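Side-chain contacts in orotidine 5'-phosphate decarboxylase (Sulfolobus solfataricus, PDB 4DBD), which probably catalyses the decarboxylation of orotidine 5'-monophosphate to uridine 5'-monophosphate, the last step of de novo UMP synthesis: residues Ile186-Ser189 against Ile190-Ala193; Thr198-Arg201 against Thr202-Ile206; Leu14-Gln17 against Val18-Met22; Ala112-His116 against Glu117-Thr121; Leu146-Ile149 against Thr150-Arg153. One frame throughout, in Å; residues are numbered along the deposited sequence.

Interaction 1: Ile186-Ser189 against Ile190-Ala193; sequences IGRS and IYNA. With SO4 (sulfate ion), chain B.
The ring of Y191 folds back over the backbone where G187 joins R188, and a CH-pi contact results: R188 CA stands 3.9 Å from the ring centroid and 11° off the normal. CG of Y191 sits between its own backbone N and carbonyl carbon (chi1 67°), which turns the ring toward the N-terminus of helix 188-191. The guanidinium of R188 and this ring run side by side with planes 16° apart, and Y191 OH bonds to Y67 OH of the second subunit.

Among the hydrogen bonds, G187 O at the N-cap position accepts two, from I190 N and Y191 N, which approach from opposite faces of its carbonyl plane. I186 CG2 meets I190 CD1 at 3.7 Å, the two side chains crossing at about a right angle.

Sulfate is gripped at the helix start. Its O2 receives R188 N and R188 NE, each at 2.8 Å and the latter nearly straight; R188 NH2 reaches O3 at 3.0 Å, and G187 N donates to O4 at 2.8 Å. Q169 NE2 adds a bond. Helix-start N-H groups and an arginine form an anion site, probably where the substrate phosphate would lie, consistent with the predicted roles of G187 and R188.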
# COMPACT_ATOMS: atom_id res chain seq x y z
N ILE A 186 -15.21 11.16 0.09
CA ILE A 186 -16.13 10.89 -1.00
C ILE A 186 -15.39 10.98 -2.32
O ILE A 186 -14.71 11.98 -2.61
CB ILE A 186 -17.31 11.88 -0.95
CG1 ILE A 186 -17.93 11.87 0.45
CG2 ILE A 186 -18.35 11.54 -2.02
CD1 ILE A 186 -19.01 12.90 0.67
N GLY A 187 -15.51 9.93 -3.12
CA GLY A 187 -14.82 9.85 -4.39
C GLY A 187 -15.78 9.87 -5.56
O GLY A 187 -16.16 10.94 -6.03
N ARG A 188 -16.20 8.69 -6.01
CA ARG A 188 -16.98 8.55 -7.24
C ARG A 188 -18.24 9.41 -7.28
O ARG A 188 -18.59 9.94 -8.34
CB ARG A 188 -17.35 7.08 -7.48
CG ARG A 188 -16.22 6.27 -8.11
CD ARG A 188 -16.50 4.79 -8.04
NE ARG A 188 -16.21 4.26 -6.71
CZ ARG A 188 -16.29 2.97 -6.40
NH1 ARG A 188 -16.66 2.09 -7.32
NH2 ARG A 188 -15.99 2.57 -5.16
N SER A 189 -18.92 9.52 -6.15
CA SER A 189 -20.12 10.35 -6.05
C SER A 189 -19.88 11.76 -6.60
O SER A 189 -20.79 12.39 -7.12
CB SER A 189 -20.59 10.42 -4.60
OG SER A 189 -21.11 9.17 -4.17
N ILE A 190 -18.65 12.24 -6.50
CA ILE A 190 -18.31 13.58 -6.99
C ILE A 190 -17.62 13.53 -8.35
O ILE A 190 -18.09 14.13 -9.32
CB ILE A 190 -17.42 14.33 -5.98
CG1 ILE A 190 -18.23 14.64 -4.70
CG2 ILE A 190 -16.82 15.60 -6.61
CD1 ILE A 190 -17.41 14.86 -3.46
N TYR A 191 -16.49 12.81 -8.43
CA TYR A 191 -15.67 12.91 -9.64
C TYR A 191 -16.25 12.20 -10.87
O TYR A 191 -15.82 12.48 -12.00
CB TYR A 191 -14.19 12.55 -9.38
CG TYR A 191 -13.88 11.11 -9.02
CD1 TYR A 191 -14.01 10.10 -9.96
CD2 TYR A 191 -13.41 10.77 -7.74
CE1 TYR A 191 -13.70 8.78 -9.64
CE2 TYR A 191 -13.10 9.45 -7.41
CZ TYR A 191 -13.25 8.46 -8.37
OH TYR A 191 -12.95 7.14 -8.09
N ASN A 192 -17.22 11.31 -10.66
CA ASN A 192 -17.94 10.66 -11.76
C ASN A 192 -19.32 11.29 -12.02
O ASN A 192 -20.10 10.77 -12.83
CB ASN A 192 -18.10 9.16 -11.52
CG ASN A 192 -16.86 8.36 -11.91
OD1 ASN A 192 -15.97 8.85 -12.60
ND2 ASN A 192 -16.83 7.09 -11.50
N ALA A 193 -19.63 12.38 -11.32
CA ALA A 193 -20.91 13.06 -11.53
C ALA A 193 -20.85 13.89 -12.82
O ALA A 193 -19.77 14.26 -13.27
CB ALA A 193 -21.27 13.92 -10.34
S SO4 B . -15.34 6.12 -3.48
O1 SO4 B . -13.98 6.14 -2.95
O2 SO4 B . -15.31 6.27 -4.93
O3 SO4 B . -15.98 4.83 -3.17
O4 SO4 B . -16.11 7.20 -2.88

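Interaction 2: Thr198-Arg201 against Thr202-Ile206; sequences TALR and TINKI
T202 turns its hydroxyl back onto the carbonyl of T198, so that T198 O accepts two bonds from one residue: T202 N at 2.9 Å and T202 OG1 at 3.0 Å. For the side-chain bond, chi1 of -60° sets OG1 beside the backbone N, within reach of T198 O, which it meets from above the carbonyl plane, 39° out of it. Two residues on, L200 and N204 supply the main side-chain contact. L200 CG lies opposite the backbone N (chi1 171°), and its CD1 branch comes within 3.5 Å of N204 ND2, the two side chains crossing obliquely. The amide is fixed from outside, since N204 OD1 bonds to S4 OG and N204 ND2 to E25 O.

I203 lays CG1 along A199 O at 3.2 Å, while I203 N takes the same oxygen in a helical bond of 2.8 Å. K205 likewise runs CG past R201 O at 3.2 Å before its chain bends at the end.

All of this belongs to helix 196-210 of the barrel's outer layer. L200 and N204 rest on V6 of strand 6-10, I203 faces Y173, and R201 NE reaches across to E25 in a salt bridge.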
# COMPACT_ATOMS: atom_id res chain seq x y z
N THR A 198 -21.42 20.68 -8.82
CA THR A 198 -22.82 20.63 -8.42
C THR A 198 -23.08 19.51 -7.41
O THR A 198 -23.77 19.71 -6.42
CB THR A 198 -23.76 20.48 -9.63
OG1 THR A 198 -23.52 21.55 -10.55
CG2 THR A 198 -25.21 20.51 -9.18
N ALA A 199 -22.52 18.34 -7.68
CA ALA A 199 -22.69 17.21 -6.76
C ALA A 199 -22.05 17.50 -5.40
O ALA A 199 -22.65 17.24 -4.36
CB ALA A 199 -22.14 15.94 -7.37
N LEU A 200 -20.83 18.05 -5.40
CA LEU A 200 -20.25 18.45 -4.13
C LEU A 200 -21.16 19.43 -3.37
O LEU A 200 -21.36 19.29 -2.18
CB LEU A 200 -18.84 19.03 -4.31
CG LEU A 200 -18.22 19.69 -3.06
CD1 LEU A 200 -18.07 18.72 -1.88
CD2 LEU A 200 -16.86 20.32 -3.41
N ARG A 201 -21.72 20.41 -4.07
CA ARG A 201 -22.59 21.37 -3.38
C ARG A 201 -23.85 20.70 -2.80
O ARG A 201 -24.27 20.98 -1.68
CB ARG A 201 -22.93 22.56 -4.29
CG ARG A 201 -21.69 23.32 -4.76
CD ARG A 201 -21.96 24.70 -5.38
NE ARG A 201 -20.83 25.59 -5.10
CZ ARG A 201 -20.30 26.48 -5.95
NH1 ARG A 201 -20.79 26.63 -7.17
NH2 ARG A 201 -19.27 27.21 -5.56
N THR A 202 -24.44 19.80 -3.58
CA THR A 202 -25.62 19.07 -3.14
C THR A 202 -25.31 18.20 -1.92
O THR A 202 -26.05 18.19 -0.93
CB THR A 202 -26.15 18.20 -4.29
OG1 THR A 202 -26.49 19.03 -5.42
CG2 THR A 202 -27.37 17.39 -3.85
N ILE A 203 -24.20 17.47 -1.99
CA ILE A 203 -23.75 16.62 -0.88
C ILE A 203 -23.43 17.45 0.36
O ILE A 203 -23.78 17.06 1.48
CB ILE A 203 -22.50 15.81 -1.29
CG1 ILE A 203 -22.89 14.76 -2.34
CG2 ILE A 203 -21.83 15.19 -0.06
CD1 ILE A 203 -21.71 14.15 -3.07
N ASN A 204 -22.77 18.59 0.17
CA ASN A 204 -22.53 19.49 1.28
C ASN A 204 -23.85 19.90 1.94
O ASN A 204 -23.95 19.91 3.17
CB ASN A 204 -21.75 20.73 0.84
CG ASN A 204 -20.25 20.49 0.76
OD1 ASN A 204 -19.72 19.59 1.43
ND2 ASN A 204 -19.56 21.29 -0.04
N LYS A 205 -24.85 20.22 1.13
CA LYS A 205 -26.16 20.60 1.68
C LYS A 205 -26.77 19.45 2.48
O LYS A 205 -27.27 19.66 3.58
CB LYS A 205 -27.12 21.04 0.57
CG LYS A 205 -26.75 22.34 -0.13
CD LYS A 205 -27.82 22.73 -1.13
CE LYS A 205 -27.29 23.69 -2.18
NZ LYS A 205 -27.76 23.27 -3.54
N ILE A 206 -26.74 18.25 1.91
CA ILE A 206 -27.26 17.07 2.60
C ILE A 206 -26.60 16.88 3.95
O ILE A 206 -27.25 16.59 4.96
CB ILE A 206 -27.05 15.79 1.75
CG1 ILE A 206 -27.96 15.81 0.52
CG2 ILE A 206 -27.33 14.54 2.59
CD1 ILE A 206 -27.57 14.81 -0.56

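Interaction 3: Leu14-Gln17 against Val18-Met22; sequences LSYQ and VLKEM
L14, just before helix 16-22, reaches along it to three side chains in different directions. Its CD1 branch touches V18 CG1 at 4.0 Å, the pair crossing at a slant, and the same methyl lies 4.1 Å from M22 CE, where the side chains stand roughly perpendicular. CB of L14 faces L19 CD2 at 4.0 Å. These spacings are ordinary apolar contact, with one methyl shared between V18 and M22.

On another side of the helix, Y16 and K20 run alongside one another and point the same way. The Y16 side chain leaves with CG opposite its backbone N (chi1 -171°), and the ring atom CE2 comes to 3.5 Å from K20 CG; the approach is oblique to the ring. K20 bends at chi2 and chi3, which carries CD past Y16 CE2 and sends NZ to a salt bridge with E23.

S15 begins the helix as its N-cap: S15 OG accepts from V18 N at 3.2 Å in a nearly linear bond (173°), and S15 O accepts from L19 N at 3.2 Å.

The turn sits in the beta-alpha-beta unit of strand 6-10, helix 16-22 and strand 28-32. L14, L19 and M22 bear on L8 of the first strand. M22 also packs on L200 of helix 196-210 and on I190 of helix 188-191, while Y16, L19 and K20 lean on L51.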
# COMPACT_ATOMS: atom_id res chain seq x y z
N LEU A 14 -9.31 15.51 -11.90
CA LEU A 14 -10.22 16.63 -12.09
C LEU A 14 -9.40 17.85 -12.51
O LEU A 14 -8.23 17.97 -12.14
CB LEU A 14 -11.00 16.94 -10.81
CG LEU A 14 -12.16 16.01 -10.46
CD1 LEU A 14 -12.99 16.58 -9.32
CD2 LEU A 14 -13.04 15.79 -11.68
N SER A 15 -9.99 18.75 -13.28
CA SER A 15 -9.24 19.89 -13.80
C SER A 15 -8.89 20.87 -12.68
O SER A 15 -9.55 20.91 -11.65
CB SER A 15 -10.03 20.63 -14.87
OG SER A 15 -10.88 21.59 -14.27
N TYR A 16 -7.86 21.68 -12.92
CA TYR A 16 -7.44 22.65 -11.93
C TYR A 16 -8.54 23.65 -11.62
O TYR A 16 -8.72 24.05 -10.47
CB TYR A 16 -6.18 23.39 -12.40
CG TYR A 16 -5.55 24.26 -11.33
CD1 TYR A 16 -4.67 23.72 -10.40
CD2 TYR A 16 -5.84 25.61 -11.24
CE1 TYR A 16 -4.09 24.50 -9.42
CE2 TYR A 16 -5.27 26.41 -10.27
CZ TYR A 16 -4.40 25.85 -9.36
OH TYR A 16 -3.83 26.64 -8.38
N GLN A 17 -9.27 24.08 -12.65
CA GLN A 17 -10.33 25.07 -12.45
C GLN A 17 -11.43 24.54 -11.53
O GLN A 17 -11.89 25.25 -10.63
CB GLN A 17 -10.90 25.54 -13.79
CG GLN A 17 -9.85 26.11 -14.72
CD GLN A 17 -9.01 27.20 -14.07
OE1 GLN A 17 -9.53 28.03 -13.32
NE2 GLN A 17 -7.71 27.21 -14.36
N VAL A 18 -11.83 23.29 -11.74
CA VAL A 18 -12.81 22.64 -10.86
C VAL A 18 -12.35 22.62 -9.41
O VAL A 18 -13.11 22.98 -8.49
CB VAL A 18 -13.09 21.18 -11.32
CG1 VAL A 18 -13.89 20.41 -10.27
CG2 VAL A 18 -13.79 21.17 -12.67
N LEU A 19 -11.11 22.20 -9.19
CA LEU A 19 -10.58 22.11 -7.83
C LEU A 19 -10.57 23.47 -7.14
O LEU A 19 -10.75 23.56 -5.93
CB LEU A 19 -9.19 21.47 -7.83
CG LEU A 19 -9.17 20.05 -8.43
CD1 LEU A 19 -7.75 19.52 -8.58
CD2 LEU A 19 -10.01 19.11 -7.58
N LYS A 20 -10.37 24.54 -7.90
CA LYS A 20 -10.32 25.88 -7.31
C LYS A 20 -11.66 26.35 -6.75
O LYS A 20 -11.70 27.09 -5.76
CB LYS A 20 -9.75 26.91 -8.30
CG LYS A 20 -8.26 26.75 -8.55
CD LYS A 20 -7.45 26.93 -7.27
CE LYS A 20 -7.54 28.36 -6.74
NZ LYS A 20 -6.72 28.57 -5.51
N GLU A 21 -12.76 25.91 -7.36
CA GLU A 21 -14.09 26.19 -6.81
C GLU A 21 -14.35 25.33 -5.59
O GLU A 21 -14.94 25.79 -4.60
CB GLU A 21 -15.18 25.93 -7.85
CG GLU A 21 -15.33 27.04 -8.89
CD GLU A 21 -15.51 28.42 -8.26
OE1 GLU A 21 -16.56 28.66 -7.62
OE2 GLU A 21 -14.59 29.26 -8.41
N MET A 22 -13.92 24.08 -5.66
CA MET A 22 -14.12 23.15 -4.56
C MET A 22 -13.29 23.55 -3.35
O MET A 22 -13.68 23.28 -2.22
CB MET A 22 -13.75 21.73 -4.99
CG MET A 22 -14.55 21.21 -6.17
SD MET A 22 -14.21 19.45 -6.40
CE MET A 22 -15.68 18.94 -7.29

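Interaction 4: Ala112-His116 against Glu117-Thr121; sequences AVMSH and EGWST. With SO4 (sulfate ion), chain C.
The indole of W119 lies flat over the chain that precedes it, with the backbone itself serving as the floor: M114 N sits 3.4 Å from the ring plane and V113 C lies over the same face. An extended chi1 (-179°) carries the ring back over these residues. Over the six-membered ring, M114 CG makes a CH-pi contact 3.8 Å from the centroid, 23° off the normal. M114 SD gives a more oblique Met-aromatic contact at 4.5 Å from the same centroid, and the two side chains stand roughly perpendicular. V113 CG1 closes against W119 CD1 at 3.8 Å.

At the indole edge a water lies in the ring plane and accepts from W119 NE1 at 2.7 Å while donating to A112 O, thereby tying the ring to the end of the strand.

The segment leaves strand 107-113 of the TIM barrel and enters the loop before helix 124-134 through a type I beta turn, H116 to W119, closed by W119 N to H116 O at 3.2 Å. This loop includes S115, predicted to bind substrate, and M114 stands near K61, the predicted proton donor.

W119 CB makes a CH-pi contact over one face of the H116 imidazole, 22° off the normal, and M114 SD lies in plane at that ring's edge. H116 NE2 is bonded to I88 O of the second subunit, on which W119 also packs against F87. T121 OG1 donates to sulfate O3 at 2.9 Å, an oxygen that H148 NE2 reaches as well.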
# COMPACT_ATOMS: atom_id res chain seq x y z
N ALA A 112 -8.05 2.12 10.55
CA ALA A 112 -8.54 1.28 11.66
C ALA A 112 -9.56 0.25 11.20
O ALA A 112 -9.47 -0.92 11.56
CB ALA A 112 -9.11 2.14 12.80
N VAL A 113 -10.55 0.71 10.43
CA VAL A 113 -11.58 -0.17 9.90
C VAL A 113 -11.85 0.18 8.44
O VAL A 113 -12.02 1.35 8.10
CB VAL A 113 -12.90 -0.03 10.68
CG1 VAL A 113 -13.91 -1.08 10.21
CG2 VAL A 113 -12.65 -0.14 12.17
N MET A 114 -11.88 -0.82 7.58
CA MET A 114 -12.28 -0.56 6.19
C MET A 114 -13.74 -0.90 5.92
O MET A 114 -14.40 -1.56 6.74
CB MET A 114 -11.35 -1.25 5.20
CG MET A 114 -9.91 -0.83 5.41
SD MET A 114 -8.87 -1.24 4.01
CE MET A 114 -9.69 -0.29 2.72
N SER A 115 -14.24 -0.44 4.77
CA SER A 115 -15.67 -0.52 4.47
C SER A 115 -16.12 -1.79 3.74
O SER A 115 -17.32 -2.07 3.66
CB SER A 115 -16.10 0.69 3.64
OG SER A 115 -15.85 1.91 4.32
N HIS A 116 -15.19 -2.55 3.17
CA HIS A 116 -15.60 -3.75 2.44
C HIS A 116 -15.92 -4.89 3.40
O HIS A 116 -15.43 -4.93 4.53
CB HIS A 116 -14.53 -4.16 1.42
CG HIS A 116 -13.21 -4.47 2.04
ND1 HIS A 116 -12.40 -3.49 2.58
CD2 HIS A 116 -12.56 -5.65 2.22
CE1 HIS A 116 -11.31 -4.06 3.07
NE2 HIS A 116 -11.38 -5.36 2.86
N GLU A 117 -16.76 -5.81 2.95
CA GLU A 117 -17.21 -6.91 3.80
C GLU A 117 -16.06 -7.81 4.25
O GLU A 117 -16.12 -8.39 5.34
CB GLU A 117 -18.28 -7.75 3.09
CG GLU A 117 -19.67 -7.17 3.18
CD GLU A 117 -20.68 -7.96 2.38
OE1 GLU A 117 -21.43 -7.34 1.60
OE2 GLU A 117 -20.73 -9.20 2.53
N GLY A 118 -15.03 -7.90 3.42
CA GLY A 118 -13.91 -8.78 3.68
C GLY A 118 -12.98 -8.29 4.79
O GLY A 118 -12.13 -9.04 5.25
N TRP A 119 -13.15 -7.04 5.21
CA TRP A 119 -12.33 -6.52 6.30
C TRP A 119 -12.66 -7.22 7.61
O TRP A 119 -13.80 -7.15 8.09
CB TRP A 119 -12.52 -5.01 6.47
CG TRP A 119 -11.68 -4.45 7.58
CD1 TRP A 119 -12.07 -4.18 8.86
CD2 TRP A 119 -10.29 -4.10 7.51
NE1 TRP A 119 -11.01 -3.68 9.59
CE2 TRP A 119 -9.91 -3.62 8.78
CE3 TRP A 119 -9.34 -4.14 6.49
CZ2 TRP A 119 -8.61 -3.18 9.05
CZ3 TRP A 119 -8.05 -3.69 6.76
CH2 TRP A 119 -7.70 -3.23 8.03
N SER A 120 -11.66 -7.86 8.20
CA SER A 120 -11.85 -8.60 9.44
C SER A 120 -11.98 -7.69 10.66
O SER A 120 -11.23 -6.73 10.84
CB SER A 120 -10.72 -9.60 9.67
OG SER A 120 -10.95 -10.34 10.85
N THR A 121 -12.95 -8.03 11.50
CA THR A 121 -13.23 -7.31 12.72
C THR A 121 -12.35 -7.87 13.84
O THR A 121 -12.26 -7.30 14.92
CB THR A 121 -14.71 -7.50 13.12
OG1 THR A 121 -15.20 -6.35 13.81
CG2 THR A 121 -14.88 -8.75 13.99
S SO4 C . -18.61 -6.12 11.45
O1 SO4 C . -19.21 -4.84 11.08
O2 SO4 C . -17.76 -6.59 10.35
O3 SO4 C . -17.81 -5.95 12.66
O4 SO4 C . -19.66 -7.10 11.69
O HOH W 1 -10.78 -3.55 12.32

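Interaction 5: Leu146-Ile149 against Thr150-Arg153; sequences LDHI and TQYR. With SO4 (sulfate ion), chain C.
H148 O is approached by two groups of Y152: Y152 N donates to it at 2.7 Å and nearly straight (166°), and Y152 CD1 sits 3.1 Å from it. The oxygen lies at the edge of the phenol ring, near its plane, so the ring stands edge-on to the carbonyl that its own backbone N uses. The remaining backbone bonds of this turn of helix 146-155 are regular, as in R153 N to I149 O at 2.9 Å.

Q151 lies with its chain over the carbonyl of D147. Its CD is 3.2 Å from D147 O, whose bond comes from Q151 N, and its amide plane stands 81° from the imidazole of H148. The imidazole ND1 and Q151 OE1 remain 3.9 Å apart, as neighbours.

H148 carries CG beside its backbone N (chi1 -65°), directing NE2 outward to a sulfate shared with T121, probably from the crystallisation liquor, where it donates to O3 at 3.0 Å in the plane of the ring. On another side T150 OG1 bonds to A179 O, and R153 forms a salt bridge with D182.

Y152 packs on V141 and V113 of the strands, and I149 on V141 and S163, with A176 and A179 of helix 175-179 beside it. H148, by contrast, directs an N-H to an anion, and a sulfate there could well stabilise a protonated imidazole.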
# COMPACT_ATOMS: atom_id res chain seq x y z
N LEU A 146 -20.78 2.08 10.75
CA LEU A 146 -21.23 3.14 11.66
C LEU A 146 -21.00 2.82 13.13
O LEU A 146 -20.57 3.68 13.88
CB LEU A 146 -22.69 3.52 11.43
CG LEU A 146 -23.09 4.06 10.05
CD1 LEU A 146 -24.50 4.62 10.10
CD2 LEU A 146 -22.11 5.12 9.55
N ASP A 147 -21.31 1.59 13.55
CA ASP A 147 -21.08 1.19 14.94
C ASP A 147 -19.63 1.43 15.33
O ASP A 147 -19.34 1.94 16.41
CB ASP A 147 -21.40 -0.29 15.14
CG ASP A 147 -22.89 -0.58 15.14
OD1 ASP A 147 -23.60 0.03 14.31
OD2 ASP A 147 -23.35 -1.40 15.97
N HIS A 148 -18.72 1.07 14.43
CA HIS A 148 -17.29 1.21 14.72
C HIS A 148 -16.87 2.68 14.80
O HIS A 148 -15.99 3.04 15.59
CB HIS A 148 -16.46 0.45 13.69
CG HIS A 148 -16.66 -1.04 13.74
ND1 HIS A 148 -16.12 -1.83 14.73
CD2 HIS A 148 -17.33 -1.87 12.91
CE1 HIS A 148 -16.46 -3.09 14.50
NE2 HIS A 148 -17.19 -3.14 13.41
N ILE A 149 -17.50 3.53 14.00
CA ILE A 149 -17.22 4.96 14.06
C ILE A 149 -17.55 5.51 15.44
O ILE A 149 -16.75 6.23 16.05
CB ILE A 149 -18.04 5.74 13.00
CG1 ILE A 149 -17.62 5.33 11.60
CG2 ILE A 149 -17.88 7.24 13.18
CD1 ILE A 149 -18.41 6.02 10.49
N THR A 150 -18.73 5.18 15.95
CA THR A 150 -19.12 5.71 17.26
C THR A 150 -18.18 5.21 18.35
O THR A 150 -17.72 5.97 19.20
CB THR A 150 -20.56 5.34 17.60
OG1 THR A 150 -21.42 5.66 16.49
CG2 THR A 150 -21.01 6.12 18.83
N GLN A 151 -17.86 3.92 18.29
CA GLN A 151 -16.96 3.29 19.25
C GLN A 151 -15.55 3.84 19.16
O GLN A 151 -14.93 4.12 20.18
CB GLN A 151 -16.97 1.77 19.07
CG GLN A 151 -18.31 1.16 19.47
CD GLN A 151 -18.64 -0.12 18.73
OE1 GLN A 151 -17.78 -0.70 18.06
NE2 GLN A 151 -19.89 -0.56 18.83
N TYR A 152 -15.03 4.01 17.95
CA TYR A 152 -13.73 4.66 17.84
C TYR A 152 -13.77 6.10 18.36
O TYR A 152 -12.81 6.57 18.96
CB TYR A 152 -13.15 4.58 16.42
CG TYR A 152 -12.37 3.30 16.20
CD1 TYR A 152 -13.01 2.12 15.88
CD2 TYR A 152 -10.99 3.28 16.36
CE1 TYR A 152 -12.30 0.95 15.70
CE2 TYR A 152 -10.27 2.11 16.18
CZ TYR A 152 -10.94 0.95 15.84
OH TYR A 152 -10.24 -0.23 15.67
N ARG A 153 -14.89 6.79 18.16
CA ARG A 153 -15.02 8.15 18.67
C ARG A 153 -14.98 8.14 20.20
O ARG A 153 -14.39 9.03 20.82
CB ARG A 153 -16.31 8.81 18.17
CG ARG A 153 -16.65 10.12 18.88
CD ARG A 153 -15.50 11.11 18.81
NE ARG A 153 -15.27 11.56 17.44
CZ ARG A 153 -14.10 11.98 16.96
NH1 ARG A 153 -13.03 12.00 17.74
NH2 ARG A 153 -14.01 12.36 15.70
S SO4 C . -18.61 -6.12 11.45
O1 SO4 C . -19.21 -4.84 11.08
O2 SO4 C . -17.76 -6.59 10.35
O3 SO4 C . -17.81 -5.95 12.66
O4 SO4 C . -19.66 -7.10 11.69

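In the fold
All five contacts lie in one parallel eight-stranded barrel with its surrounding helices and loops, and along the chain they run 3, 4, 5, 1, 2. Interactions 1, 2 and 3 form one cluster, with centres 11 to 15 Å apart: I190 meets M22 and I203, and L200 meets M22, so the first helix packs against the last two and closes the ring of helices. Interactions 4 and 5, with centres about 13 Å apart, share a sulfate and join through A112 and V113 against Y152. The clusters lie well apart; interactions 3 and 5 are about 33 Å from centre to centre. Interactions 1 and 4 both touch the second subunit and hold predicted substrate-binding residues, consistent with substrate sites near the dimer interface.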